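Local coordinates for Serine/threonine protein phosphatase Stp1 (Streptococcus agalactiae, PDB 2PK0) that removes phosphate from phosphoserine and phosphothreonine side chains of proteins, as a magnesium-containing bacterial phosphatase of the PP2C family, at residues A[10-15]-A[19-24]; A[91-96]-A[100-105]. One frame throughout, in Å; residues are numbered along the deposited sequence.

Contact 1 of 2, residues A[10-15]-A[19-24]; sequences LLTDIG and SNNQDF
The flat amide of N21 meets T12 at its edge: ND2 donates to T12 OG1 over 2.9 Å, the N-H pointing almost straight at the oxygen (175°) and OG1 lying practically in the amide plane. N21 CG extends anti to the backbone N (chi1 -169°), T12 OG1 likewise lies anti to its own, and the two side chains approach from opposite directions. The other end of the amide is held as well. N21 OD1 accepts from the backbone N of D23 at 3.1 Å, the donor standing 40° out of the carbonyl plane, which makes an Asx turn and helps fix the rotation of the amide. T12 OG1 is shared, being hydrogen-bonded also to T239 OG1, and T239 in turn reaches D23 OD2.

Beyond this bridge the contact is one of van der Waals packing, I14 lying against the peptide backbone of 19-24, its CD1 3.5 Å from S19 C and its CG1 4.1 Å from N21 CB. On the far side of the 10-15 backbone, D13 forms a second Asx turn, OD2 accepting from G15 N at 2.8 Å.

N237 bonds to the backbone of I14, N20 and Q22, tying both segments to the loop before strand 238-245. With the D23 side chain about 4 Å from a bound magnesium ion, the arrangement belongs to the metal-bearing end of the PP2C beta sandwich, where the edge strands of its two sheets are joined.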
loop_
_atom_site.group_PDB
_atom_site.type_symbol
_atom_site.label_atom_id
_atom_site.label_comp_id
_atom_site.label_asym_id
_atom_site.label_seq_id
_atom_site.Cartn_x
_atom_site.Cartn_y
_atom_site.Cartn_z
ATOM N N LEU A 10 3.594 -11.523 3.399
ATOM C CA LEU A 10 4.254 -10.214 3.466
ATOM C C LEU A 10 5.729 -10.340 3.099
ATOM O O LEU A 10 6.380 -11.285 3.507
ATOM C CB LEU A 10 4.143 -9.630 4.877
ATOM C CG LEU A 10 2.780 -9.437 5.561
ATOM C CD1 LEU A 10 2.992 -8.763 6.868
ATOM C CD2 LEU A 10 1.800 -8.618 4.757
ATOM N N LEU A 11 6.260 -9.398 2.323
ATOM C CA LEU A 11 7.689 -9.387 2.018
ATOM C C LEU A 11 8.166 -7.969 1.775
ATOM O O LEU A 11 7.488 -7.181 1.096
ATOM C CB LEU A 11 8.033 -10.251 0.779
ATOM C CG LEU A 11 9.542 -10.481 0.477
ATOM C CD1 LEU A 11 10.268 -11.145 1.661
ATOM C CD2 LEU A 11 9.795 -11.281 -0.778
ATOM N N THR A 12 9.333 -7.642 2.320
ATOM C CA THR A 12 9.994 -6.401 1.945
ATOM C C THR A 12 11.421 -6.663 1.481
ATOM O O THR A 12 12.063 -7.606 1.940
ATOM C CB THR A 12 9.978 -5.326 3.072
ATOM O OG1 THR A 12 10.514 -4.111 2.545
ATOM C CG2 THR A 12 10.817 -5.750 4.276
ATOM N N ASP A 13 11.892 -5.835 0.551
ATOM C CA ASP A 13 13.255 -5.907 0.033
ATOM C C ASP A 13 13.814 -4.514 -0.179
ATOM O O ASP A 13 13.103 -3.596 -0.602
ATOM C CB ASP A 13 13.323 -6.683 -1.284
ATOM C CG ASP A 13 14.745 -7.066 -1.653
ATOM O OD1 ASP A 13 15.176 -8.175 -1.285
ATOM O OD2 ASP A 13 15.453 -6.260 -2.283
ATOM N N ILE A 14 15.106 -4.376 0.086
ATOM C CA ILE A 14 15.764 -3.092 0.033
ATOM C C ILE A 14 15.877 -2.596 -1.404
ATOM O O ILE A 14 15.723 -1.405 -1.645
ATOM C CB ILE A 14 17.141 -3.133 0.802
ATOM C CG1 ILE A 14 17.687 -1.739 1.094
ATOM C CG2 ILE A 14 18.200 -3.992 0.093
ATOM C CD1 ILE A 14 18.798 -1.779 2.118
ATOM N N GLY A 15 16.072 -3.519 -2.352
ATOM C CA GLY A 15 16.361 -3.185 -3.750
ATOM C C GLY A 15 17.853 -3.219 -4.062
ATOM O O GLY A 15 18.681 -3.087 -3.166
ATOM N N SER A 19 20.579 1.645 -0.141
ATOM C CA SER A 19 21.254 1.152 1.050
ATOM C C SER A 19 20.400 1.364 2.278
ATOM O O SER A 19 20.864 1.201 3.401
ATOM C CB SER A 19 22.564 1.897 1.245
ATOM O OG SER A 19 22.302 3.264 1.535
ATOM N N ASN A 20 19.149 1.739 2.060
ATOM C CA ASN A 20 18.253 2.000 3.160
ATOM C C ASN A 20 16.830 1.685 2.723
ATOM O O ASN A 20 16.367 2.168 1.689
ATOM C CB ASN A 20 18.396 3.461 3.593
ATOM C CG ASN A 20 17.680 3.756 4.871
ATOM O OD1 ASN A 20 17.242 4.871 5.101
ATOM N ND2 ASN A 20 17.536 2.756 5.701
ATOM N N ASN A 21 16.155 0.853 3.507
ATOM C CA ASN A 21 14.775 0.479 3.244
ATOM C C ASN A 21 13.833 1.343 4.073
ATOM O O ASN A 21 13.670 1.093 5.259
ATOM C CB ASN A 21 14.557 -0.991 3.613
ATOM C CG ASN A 21 13.220 -1.539 3.116
ATOM O OD1 ASN A 21 12.388 -0.812 2.579
ATOM N ND2 ASN A 21 13.023 -2.839 3.287
ATOM N N GLN A 22 13.185 2.327 3.453
ATOM C CA GLN A 22 12.247 3.176 4.192
ATOM C C GLN A 22 10.784 2.730 4.009
ATOM O O GLN A 22 9.852 3.467 4.346
ATOM C CB GLN A 22 12.412 4.652 3.806
ATOM C CG GLN A 22 13.845 5.177 3.847
ATOM C CD GLN A 22 13.921 6.665 3.552
ATOM O OE1 GLN A 22 13.508 7.133 2.476
ATOM N NE2 GLN A 22 14.449 7.424 4.514
ATOM N N ASP A 23 10.584 1.535 3.453
ATOM C CA ASP A 23 9.252 0.954 3.412
ATOM C C ASP A 23 9.031 0.213 4.725
ATOM O O ASP A 23 10.001 -0.305 5.297
ATOM C CB ASP A 23 9.119 -0.057 2.275
ATOM C CG ASP A 23 8.970 0.583 0.890
ATOM O OD1 ASP A 23 8.814 1.817 0.770
ATOM O OD2 ASP A 23 9.006 -0.187 -0.096
ATOM N N PHE A 24 7.780 0.154 5.195
ATOM C CA PHE A 24 7.407 -0.751 6.299
ATOM C C PHE A 24 6.110 -1.514 6.006
ATOM O O PHE A 24 5.186 -0.957 5.436
ATOM C CB PHE A 24 7.283 0.005 7.632
ATOM C CG PHE A 24 7.658 -0.828 8.846
ATOM C CD1 PHE A 24 8.989 -1.113 9.131
ATOM C CD2 PHE A 24 6.688 -1.316 9.701
ATOM C CE1 PHE A 24 9.341 -1.881 10.253
ATOM C CE2 PHE A 24 7.028 -2.075 10.815
ATOM C CZ PHE A 24 8.356 -2.359 11.092
#

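Contact 2 of 2, residues A[91-96]-A[100-105]; sequences YELGQS and KGMGTT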
loop_
_atom_site.group_PDB
_atom_site.type_symbol
_atom_site.label_atom_id
_atom_site.label_comp_id
_atom_site.label_asym_id
_atom_site.label_seq_id
_atom_site.Cartn_x
_atom_site.Cartn_y
_atom_site.Cartn_z
ATOM N N TYR A 91 3.666 15.047 11.167
ATOM C CA TYR A 91 4.004 16.420 10.800
ATOM C C TYR A 91 4.685 17.123 11.965
ATOM O O TYR A 91 5.703 17.781 11.791
ATOM C CB TYR A 91 2.765 17.220 10.399
ATOM C CG TYR A 91 3.083 18.679 10.135
ATOM C CD1 TYR A 91 3.823 19.045 9.010
ATOM C CD2 TYR A 91 2.660 19.686 11.008
ATOM C CE1 TYR A 91 4.137 20.366 8.749
ATOM C CE2 TYR A 91 2.972 21.017 10.761
ATOM C CZ TYR A 91 3.717 21.350 9.624
ATOM O OH TYR A 91 4.039 22.667 9.345
ATOM N N GLU A 92 4.105 16.966 13.150
ATOM C CA GLU A 92 4.607 17.591 14.359
ATOM C C GLU A 92 6.014 17.073 14.627
ATOM O O GLU A 92 6.932 17.855 14.878
ATOM C CB GLU A 92 3.699 17.249 15.533
ATOM C CG GLU A 92 3.125 18.439 16.271
ATOM C CD GLU A 92 1.838 18.983 15.637
ATOM O OE1 GLU A 92 1.929 19.744 14.645
ATOM O OE2 GLU A 92 0.734 18.667 16.158
ATOM N N LEU A 93 6.181 15.756 14.524
ATOM C CA LEU A 93 7.479 15.106 14.713
ATOM C C LEU A 93 8.480 15.516 13.626
ATOM O O LEU A 93 9.684 15.585 13.876
ATOM C CB LEU A 93 7.304 13.588 14.743
ATOM C CG LEU A 93 8.505 12.704 15.094
ATOM C CD1 LEU A 93 8.956 12.916 16.543
ATOM C CD2 LEU A 93 8.182 11.245 14.845
ATOM N N GLY A 94 7.975 15.825 12.435
ATOM C CA GLY A 94 8.809 16.370 11.370
ATOM C C GLY A 94 9.329 17.761 11.692
ATOM O O GLY A 94 10.424 18.133 11.277
ATOM N N GLN A 95 8.541 18.530 12.441
ATOM C CA GLN A 95 8.909 19.900 12.782
ATOM C C GLN A 95 9.918 19.991 13.938
ATOM O O GLN A 95 10.891 20.739 13.839
ATOM C CB GLN A 95 7.662 20.743 13.093
ATOM C CG GLN A 95 6.816 21.126 11.878
ATOM C CD GLN A 95 7.600 21.892 10.804
ATOM O OE1 GLN A 95 7.560 21.537 9.625
ATOM N NE2 GLN A 95 8.311 22.944 11.210
ATOM N N SER A 96 9.703 19.212 15.004
ATOM C CA SER A 96 10.406 19.412 16.293
ATOM C C SER A 96 11.847 18.882 16.379
ATOM O O SER A 96 12.627 19.327 17.228
ATOM C CB SER A 96 9.564 18.898 17.480
ATOM O OG SER A 96 9.692 17.492 17.643
ATOM N N LYS A 100 13.951 16.934 7.494
ATOM C CA LYS A 100 13.572 17.553 6.236
ATOM C C LYS A 100 12.695 16.620 5.406
ATOM O O LYS A 100 13.146 15.560 4.983
ATOM C CB LYS A 100 14.827 17.926 5.436
ATOM C CG LYS A 100 15.915 18.638 6.236
ATOM C CD LYS A 100 15.434 19.990 6.770
ATOM C CE LYS A 100 16.598 20.955 6.960
ATOM N NZ LYS A 100 17.787 20.279 7.557
ATOM N N GLY A 101 11.442 17.017 5.204
ATOM C CA GLY A 101 10.533 16.325 4.284
ATOM C C GLY A 101 10.080 14.942 4.721
ATOM O O GLY A 101 10.016 14.019 3.912
ATOM N N MET A 102 9.779 14.799 6.007
ATOM C CA MET A 102 9.302 13.536 6.557
ATOM C C MET A 102 7.871 13.250 6.144
ATOM O O MET A 102 7.001 14.132 6.223
ATOM C CB MET A 102 9.365 13.563 8.076
ATOM C CG MET A 102 8.819 12.323 8.717
ATOM S SD MET A 102 9.650 11.991 10.252
ATOM C CE MET A 102 8.470 12.633 11.364
ATOM N N GLY A 103 7.630 12.019 5.700
ATOM C CA GLY A 103 6.296 11.619 5.325
ATOM C C GLY A 103 6.230 10.197 4.821
ATOM O O GLY A 103 7.261 9.595 4.511
ATOM N N THR A 104 5.016 9.661 4.725
ATOM C CA THR A 104 4.849 8.325 4.196
ATOM C C THR A 104 3.586 8.146 3.351
ATOM O O THR A 104 2.606 8.842 3.547
ATOM C CB THR A 104 4.882 7.262 5.314
ATOM O OG1 THR A 104 4.684 5.973 4.726
ATOM C CG2 THR A 104 3.802 7.511 6.343
ATOM N N THR A 105 3.613 7.217 2.398
ATOM C CA THR A 105 2.367 6.762 1.787
ATOM C C THR A 105 1.665 5.818 2.767
ATOM O O THR A 105 2.279 5.345 3.723
ATOM C CB THR A 105 2.583 5.965 0.481
ATOM O OG1 THR A 105 3.123 4.673 0.786
ATOM C CG2 THR A 105 3.485 6.690 -0.473
#
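M102 reaches from the residue position just before strand 103-112 to the helical segment 91-96, and its terminal methyl does the touching. CB points toward the helix, where the backbones come nearest, with 5.6 Å between M102 CA and G94 CA. CG leaves anti to the backbone N (chi1 177°), and bends at the next two torsions then carry the chain through SD to CE. There the methyl settles against the helix surface between L93 and G94: CE is 3.4 Å from G94 N and 3.7 Å from L93 C. The same methyl touches the L93 side chain near its root, at 3.7 Å from CB, and lies close to CG and CD2 as well, the two chains crossing at a slant. G94 has no side chain on the face turned toward M102, where the root of the methionine approaches, and CE comes up to the backbone N.

No hydrogen bond spans the two segments; the methyl makes van der Waals contact with the L93 side chain and with the helix backbone. L93 also packs on I51 and M55 of helix 48-64, while M102 touches A52 of that helix. The contact thus sits where the C-terminal part of helix 72-96 passes helix 48-64 and the beginning of strand 103-112.

Overall arrangement
The two contacts follow one another along the chain, with centres 19 Å apart and nearest atoms about 6 Å apart, and both reach the sheet that contains strands 23-29 and 103-112. Contact 1 lies largely at the surface and joins that sheet to strand 6-13 of the other one; contact 2 is partly buried and joins it to helix 72-96 packed outside. Close to a bound magnesium ion, contact 1 combines one hydrogen bond between its segments with the packing of I14, and each segment is shaped by its own Asx turn. Contact 2, with the M102 side chain about 11 Å from a bound magnesium ion, relies on van der Waals contact of one methyl group with a helix. Helix 48-64 borders both.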